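Envelope protein (White spot syndrome virus, PDB 7DDA) is a viral envelope protein whose C-terminal domain, the part described here, carries sulfate-binding sites held responsible for binding heparin. Local coordinates at residues Gly93-Ala107 and Ile140-Lys154. Sequence-based numbering, arbitrary orientation.
With SO4 (sulfate ion), chain B.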
loop_
_atom_site.group_PDB
_atom_site.type_symbol
_atom_site.label_atom_id
_atom_site.label_comp_id
_atom_site.label_asym_id
_atom_site.label_seq_id
_atom_site.Cartn_x
_atom_site.Cartn_y
_atom_site.Cartn_z
ATOM N N GLY A 93 9.612 -21.537 -17.050
ATOM C CA GLY A 93 8.293 -21.655 -16.464
ATOM C C GLY A 93 8.217 -21.339 -14.987
ATOM O O GLY A 93 7.162 -21.530 -14.379
ATOM N N ASN A 94 9.300 -20.861 -14.381
ATOM C CA ASN A 94 9.262 -20.517 -12.969
ATOM C C ASN A 94 8.834 -19.083 -12.724
ATOM O O ASN A 94 8.456 -18.748 -11.594
ATOM C CB ASN A 94 10.632 -20.735 -12.328
ATOM C CG ASN A 94 10.928 -22.186 -12.098
ATOM O OD1 ASN A 94 11.458 -22.857 -12.987
ATOM N ND2 ASN A 94 10.561 -22.699 -10.912
ATOM N N THR A 95 8.898 -18.230 -13.745
ATOM C CA THR A 95 8.476 -16.850 -13.609
ATOM C C THR A 95 7.533 -16.482 -14.740
ATOM O O THR A 95 7.410 -17.165 -15.762
ATOM C CB THR A 95 9.652 -15.859 -13.583
ATOM O OG1 THR A 95 10.378 -15.907 -14.821
ATOM C CG2 THR A 95 10.589 -16.160 -12.411
ATOM N N LYS A 96 6.893 -15.350 -14.528
ATOM C CA LYS A 96 5.826 -14.840 -15.356
ATOM C C LYS A 96 6.119 -13.362 -15.551
ATOM O O LYS A 96 6.500 -12.680 -14.591
ATOM C CB LYS A 96 4.504 -15.034 -14.625
ATOM C CG LYS A 96 3.287 -14.903 -15.445
ATOM C CD LYS A 96 2.816 -16.280 -15.809
ATOM C CE LYS A 96 1.590 -16.185 -16.640
ATOM N NZ LYS A 96 1.528 -17.229 -17.684
ATOM N N LYS A 97 5.979 -12.865 -16.775
ATOM C CA LYS A 97 6.147 -11.436 -17.040
ATOM C C LYS A 97 4.803 -10.852 -17.460
ATOM O O LYS A 97 4.239 -11.261 -18.480
ATOM C CB LYS A 97 7.211 -11.193 -18.103
ATOM C CG LYS A 97 7.346 -9.756 -18.502
ATOM C CD LYS A 97 7.815 -8.881 -17.362
ATOM C CE LYS A 97 7.756 -7.395 -17.752
ATOM N NZ LYS A 97 8.310 -7.100 -19.116
ATOM N N LEU A 98 4.281 -9.922 -16.657
ATOM C CA LEU A 98 2.952 -9.355 -16.851
ATOM C C LEU A 98 3.100 -7.871 -17.140
ATOM O O LEU A 98 3.655 -7.130 -16.323
ATOM C CB LEU A 98 2.069 -9.566 -15.618
ATOM C CG LEU A 98 1.848 -11.026 -15.225
ATOM C CD1 LEU A 98 0.930 -11.121 -14.012
ATOM C CD2 LEU A 98 1.287 -11.826 -16.397
ATOM N N LEU A 99 2.592 -7.430 -18.282
ATOM C CA LEU A 99 2.819 -6.059 -18.708
ATOM C C LEU A 99 1.486 -5.379 -18.967
ATOM O O LEU A 99 0.648 -5.906 -19.703
ATOM C CB LEU A 99 3.716 -6.021 -19.952
ATOM C CG LEU A 99 3.919 -4.673 -20.627
ATOM C CD1 LEU A 99 4.562 -3.693 -19.668
ATOM C CD2 LEU A 99 4.795 -4.855 -21.865
ATOM N N TYR A 100 1.302 -4.201 -18.373
ATOM C CA TYR A 100 0.064 -3.446 -18.477
ATOM C C TYR A 100 0.336 -2.049 -19.006
ATOM O O TYR A 100 1.443 -1.521 -18.868
ATOM C CB TYR A 100 -0.642 -3.389 -17.114
ATOM C CG TYR A 100 -1.033 -4.776 -16.707
ATOM C CD1 TYR A 100 -2.245 -5.327 -17.114
ATOM C CD2 TYR A 100 -0.147 -5.578 -15.994
ATOM C CE1 TYR A 100 -2.584 -6.625 -16.779
ATOM C CE2 TYR A 100 -0.479 -6.881 -15.660
ATOM C CZ TYR A 100 -1.690 -7.399 -16.057
ATOM O OH TYR A 100 -1.998 -8.697 -15.709
ATOM N N GLY A 101 -0.684 -1.467 -19.624
ATOM C CA GLY A 101 -0.644 -0.078 -20.054
ATOM C C GLY A 101 -1.763 0.715 -19.408
ATOM O O GLY A 101 -2.875 0.213 -19.243
ATOM N N LEU A 102 -1.462 1.957 -19.039
ATOM C CA LEU A 102 -2.466 2.920 -18.606
ATOM C C LEU A 102 -2.442 4.100 -19.573
ATOM O O LEU A 102 -1.407 4.761 -19.728
ATOM C CB LEU A 102 -2.202 3.390 -17.166
ATOM C CG LEU A 102 -3.148 4.441 -16.557
ATOM C CD1 LEU A 102 -3.317 4.254 -15.044
ATOM C CD2 LEU A 102 -2.686 5.865 -16.853
ATOM N N ARG A 103 -3.577 4.379 -20.202
ATOM C CA ARG A 103 -3.690 5.521 -21.101
ATOM C C ARG A 103 -4.444 6.670 -20.444
ATOM O O ARG A 103 -5.555 6.487 -19.922
ATOM C CB ARG A 103 -4.382 5.139 -22.407
ATOM C CG ARG A 103 -4.058 6.116 -23.531
ATOM C CD ARG A 103 -4.757 5.736 -24.832
ATOM N NE ARG A 103 -4.377 4.409 -25.310
ATOM C CZ ARG A 103 -3.214 4.111 -25.892
ATOM N NH1 ARG A 103 -2.293 5.049 -26.092
ATOM N NH2 ARG A 103 -2.964 2.865 -26.279
ATOM N N ASN A 104 -3.833 7.852 -20.486
ATOM C CA ASN A 104 -4.490 9.081 -20.070
ATOM C C ASN A 104 -5.587 9.423 -21.077
ATOM O O ASN A 104 -5.316 9.623 -22.264
ATOM C CB ASN A 104 -3.450 10.200 -19.959
ATOM C CG ASN A 104 -4.055 11.563 -19.585
ATOM O OD1 ASN A 104 -5.261 11.701 -19.332
ATOM N ND2 ASN A 104 -3.197 12.576 -19.539
ATOM N N LYS A 105 -6.831 9.457 -20.613
ATOM C CA LYS A 105 -7.968 9.806 -21.454
ATOM C C LYS A 105 -8.613 11.125 -21.046
ATOM O O LYS A 105 -9.747 11.398 -21.441
ATOM C CB LYS A 105 -9.007 8.690 -21.419
ATOM C CG LYS A 105 -8.469 7.368 -21.889
ATOM C CD LYS A 105 -8.279 7.403 -23.378
ATOM C CE LYS A 105 -9.371 6.628 -24.043
ATOM N NZ LYS A 105 -9.289 6.741 -25.516
ATOM N N LYS A 106 -7.921 11.944 -20.257
ATOM C CA LYS A 106 -8.481 13.189 -19.741
ATOM C C LYS A 106 -8.134 14.326 -20.691
ATOM O O LYS A 106 -6.972 14.750 -20.765
ATOM C CB LYS A 106 -7.943 13.488 -18.346
ATOM C CG LYS A 106 -8.674 12.806 -17.250
ATOM C CD LYS A 106 -8.195 13.311 -15.912
ATOM C CE LYS A 106 -8.935 14.578 -15.536
ATOM N NZ LYS A 106 -10.403 14.369 -15.622
ATOM N N ALA A 107 -9.138 14.838 -21.398
ATOM C CA ALA A 107 -8.899 15.965 -22.289
ATOM C C ALA A 107 -8.360 17.150 -21.496
ATOM O O ALA A 107 -8.926 17.533 -20.469
ATOM C CB ALA A 107 -10.181 16.337 -23.023
ATOM N N ILE A 140 2.668 11.992 -18.882
ATOM C CA ILE A 140 1.867 11.184 -19.788
ATOM C C ILE A 140 0.791 12.101 -20.331
ATOM O O ILE A 140 -0.144 12.465 -19.605
ATOM C CB ILE A 140 1.246 9.953 -19.105
ATOM C CG1 ILE A 140 2.326 9.004 -18.571
ATOM C CG2 ILE A 140 0.365 9.188 -20.075
ATOM C CD1 ILE A 140 1.772 7.922 -17.641
ATOM N N ASP A 141 0.921 12.482 -21.596
ATOM C CA ASP A 141 -0.008 13.414 -22.207
ATOM C C ASP A 141 -1.325 12.722 -22.509
ATOM O O ASP A 141 -1.491 11.524 -22.294
ATOM C CB ASP A 141 0.601 14.007 -23.467
ATOM C CG ASP A 141 1.753 14.901 -23.163
ATOM O OD1 ASP A 141 1.639 15.653 -22.169
ATOM O OD2 ASP A 141 2.764 14.843 -23.898
ATOM N N GLU A 142 -2.286 13.492 -23.010
ATOM C CA GLU A 142 -3.577 12.915 -23.350
ATOM C C GLU A 142 -3.417 11.916 -24.486
ATOM O O GLU A 142 -2.736 12.187 -25.481
ATOM C CB GLU A 142 -4.566 14.006 -23.729
ATOM C CG GLU A 142 -5.963 13.478 -23.961
ATOM C CD GLU A 142 -6.878 14.493 -24.624
ATOM O OE1 GLU A 142 -6.488 15.688 -24.708
ATOM O OE2 GLU A 142 -7.979 14.081 -25.063
ATOM N N ASN A 143 -4.021 10.744 -24.307
ATOM C CA ASN A 143 -3.978 9.587 -25.197
ATOM C C ASN A 143 -2.596 8.954 -25.272
ATOM O O ASN A 143 -2.399 8.001 -26.039
ATOM C CB ASN A 143 -4.489 9.926 -26.600
ATOM C CG ASN A 143 -5.991 10.088 -26.617
ATOM O OD1 ASN A 143 -6.717 9.245 -26.070
ATOM N ND2 ASN A 143 -6.471 11.181 -27.203
ATOM N N GLU A 144 -1.638 9.428 -24.491
ATOM C CA GLU A 144 -0.396 8.699 -24.333
ATOM C C GLU A 144 -0.548 7.637 -23.236
ATOM O O GLU A 144 -1.369 7.769 -22.328
ATOM C CB GLU A 144 0.730 9.668 -24.015
ATOM C CG GLU A 144 2.049 8.987 -23.860
ATOM C CD GLU A 144 3.142 9.948 -23.516
ATOM O OE1 GLU A 144 2.832 11.165 -23.393
ATOM O OE2 GLU A 144 4.296 9.474 -23.368
ATOM N N GLU A 145 0.208 6.549 -23.358
ATOM C CA GLU A 145 0.155 5.458 -22.393
ATOM C C GLU A 145 1.430 5.411 -21.562
ATOM O O GLU A 145 2.517 5.776 -22.030
ATOM C CB GLU A 145 -0.034 4.095 -23.073
ATOM C CG GLU A 145 1.220 3.609 -23.789
ATOM C CD GLU A 145 1.083 2.228 -24.432
ATOM O OE1 GLU A 145 0.046 1.546 -24.222
ATOM O OE2 GLU A 145 2.027 1.838 -25.167
ATOM N N GLY A 146 1.267 4.974 -20.315
ATOM C CA GLY A 146 2.369 4.494 -19.495
ATOM C C GLY A 146 2.315 2.975 -19.405
ATOM O O GLY A 146 1.241 2.391 -19.225
ATOM N N LYS A 147 3.473 2.343 -19.543
ATOM C CA LYS A 147 3.580 0.888 -19.495
ATOM C C LYS A 147 4.227 0.457 -18.184
ATOM O O LYS A 147 5.275 0.993 -17.800
ATOM C CB LYS A 147 4.379 0.353 -20.686
ATOM C CG LYS A 147 3.742 0.700 -22.024
ATOM C CD LYS A 147 4.304 -0.109 -23.192
ATOM C CE LYS A 147 5.803 0.076 -23.363
ATOM N NZ LYS A 147 6.212 1.450 -23.696
ATOM N N TYR A 148 3.621 -0.534 -17.523
ATOM C CA TYR A 148 4.068 -1.013 -16.218
ATOM C C TYR A 148 4.196 -2.529 -16.252
ATOM O O TYR A 148 3.208 -3.236 -16.465
ATOM C CB TYR A 148 3.099 -0.527 -15.136
ATOM C CG TYR A 148 3.079 0.991 -15.188
ATOM C CD1 TYR A 148 4.135 1.731 -14.661
ATOM C CD2 TYR A 148 2.070 1.676 -15.849
ATOM C CE1 TYR A 148 4.171 3.101 -14.756
ATOM C CE2 TYR A 148 2.098 3.066 -15.950
ATOM C CZ TYR A 148 3.150 3.764 -15.403
ATOM O OH TYR A 148 3.186 5.134 -15.485
ATOM N N GLY A 149 5.416 -3.025 -16.073
ATOM C CA GLY A 149 5.714 -4.441 -16.220
ATOM C C GLY A 149 6.163 -5.069 -14.909
ATOM O O GLY A 149 6.945 -4.479 -14.160
ATOM N N PHE A 150 5.680 -6.279 -14.657
ATOM C CA PHE A 150 5.965 -6.962 -13.408
ATOM C C PHE A 150 6.518 -8.346 -13.698
ATOM O O PHE A 150 5.972 -9.073 -14.535
ATOM C CB PHE A 150 4.705 -7.017 -12.561
ATOM C CG PHE A 150 4.102 -5.664 -12.331
ATOM C CD1 PHE A 150 4.594 -4.832 -11.329
ATOM C CD2 PHE A 150 3.088 -5.193 -13.152
ATOM C CE1 PHE A 150 4.057 -3.575 -11.124
ATOM C CE2 PHE A 150 2.542 -3.927 -12.957
ATOM C CZ PHE A 150 3.024 -3.121 -11.940
ATOM N N LEU A 151 7.622 -8.689 -13.043
ATOM C CA LEU A 151 8.148 -10.048 -13.056
ATOM C C LEU A 151 7.662 -10.732 -11.791
ATOM O O LEU A 151 7.983 -10.286 -10.685
ATOM C CB LEU A 151 9.674 -10.049 -13.091
ATOM C CG LEU A 151 10.404 -11.392 -13.195
ATOM C CD1 LEU A 151 9.990 -12.230 -14.411
ATOM C CD2 LEU A 151 11.902 -11.150 -13.169
ATOM N N ILE A 152 6.866 -11.780 -11.934
ATOM C CA ILE A 152 6.393 -12.458 -10.726
ATOM C C ILE A 152 6.849 -13.916 -10.732
ATOM O O ILE A 152 7.052 -14.502 -11.807
ATOM C CB ILE A 152 4.861 -12.360 -10.560
ATOM C CG1 ILE A 152 4.139 -13.217 -11.590
ATOM C CG2 ILE A 152 4.385 -10.916 -10.623
ATOM C CD1 ILE A 152 2.668 -13.401 -11.293
ATOM N N PRO A 153 7.059 -14.525 -9.565
ATOM C CA PRO A 153 7.230 -15.977 -9.522
ATOM C C PRO A 153 5.926 -16.654 -9.892
ATOM O O PRO A 153 4.842 -16.110 -9.660
ATOM C CB PRO A 153 7.602 -16.255 -8.060
ATOM C CG PRO A 153 7.899 -14.915 -7.452
ATOM C CD PRO A 153 7.096 -13.926 -8.224
ATOM N N LYS A 154 6.041 -17.837 -10.502
ATOM C CA LYS A 154 4.880 -18.694 -10.709
ATOM C C LYS A 154 4.111 -18.854 -9.409
ATOM O O LYS A 154 4.695 -19.127 -8.361
ATOM C CB LYS A 154 5.324 -20.060 -11.228
ATOM C CG LYS A 154 4.200 -21.046 -11.503
ATOM C CD LYS A 154 4.793 -22.443 -11.759
ATOM C CE LYS A 154 5.901 -22.775 -10.737
ATOM N NZ LYS A 154 6.914 -23.805 -11.161
HETATM S S SO4 B . 5.985 3.730 -21.284
HETATM O O1 SO4 B . 7.254 4.464 -21.242
HETATM O O2 SO4 B . 4.901 4.621 -20.981
HETATM O O3 SO4 B . 6.078 2.719 -20.242
HETATM O O4 SO4 B . 5.822 3.099 -22.566
#
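Asn104 ND2 is held by two carbonyl oxygens: it donates across the contact to Ile140 O at 3.1 Å, with the acceptor only 9° out of the amide plane, and also bonds to Tyr109 O, just beyond the segment. At the other end of the amide, OD1 accepts from Lys106 N at 2.8 Å, which defines an Asx turn. CG anti to the backbone N (chi1 177°) places ND2 beside Ile140 O. The backbone of Asn104 adds two more bonds, donating to Glu144 O and accepting from Asn143 N, so the type II turn from Asp141 to Glu144 is tied to the end of strand 95-104.

Arg103 reaches the same turn: NH1 donates to Asn143 O at 3.0 Å, the acceptor lying in the guanidinium plane at its edge. Its NH2 is 3.9 Å from Glu145 OE1, a long salt bridge of charge alone, because that oxygen lies well out of the guanidinium plane; OE1 is hydrogen-bonded to Tyr83 OH.

From Lys96 to Leu102, paired with Ile152 to Gly146, the strands run antiparallel with reciprocal N-H...O bonds at each hydrogen-bonded pair. On one face Leu98 CD1 meets Ile152 CD1 at 4.0 Å, and Tyr100 CD2 approaches Phe150 CD2 at 4.3 Å, each atom at the edge of the other ring. Lys147 N, turned away from strand 95-104, donates to sulfate O3 at 2.7 Å, and Asn136 ND2 also binds this anion, consistent with the domain's sulfate-binding role.

The two strands are the central pair of a four-stranded antiparallel sheet, flanked by 80-89 and 131-135. The face bearing Leu98, Tyr100, Leu102, Tyr148 and Phe150 packs against strands 110-120 and 160-170 of the second sheet, as in a beta-sandwich.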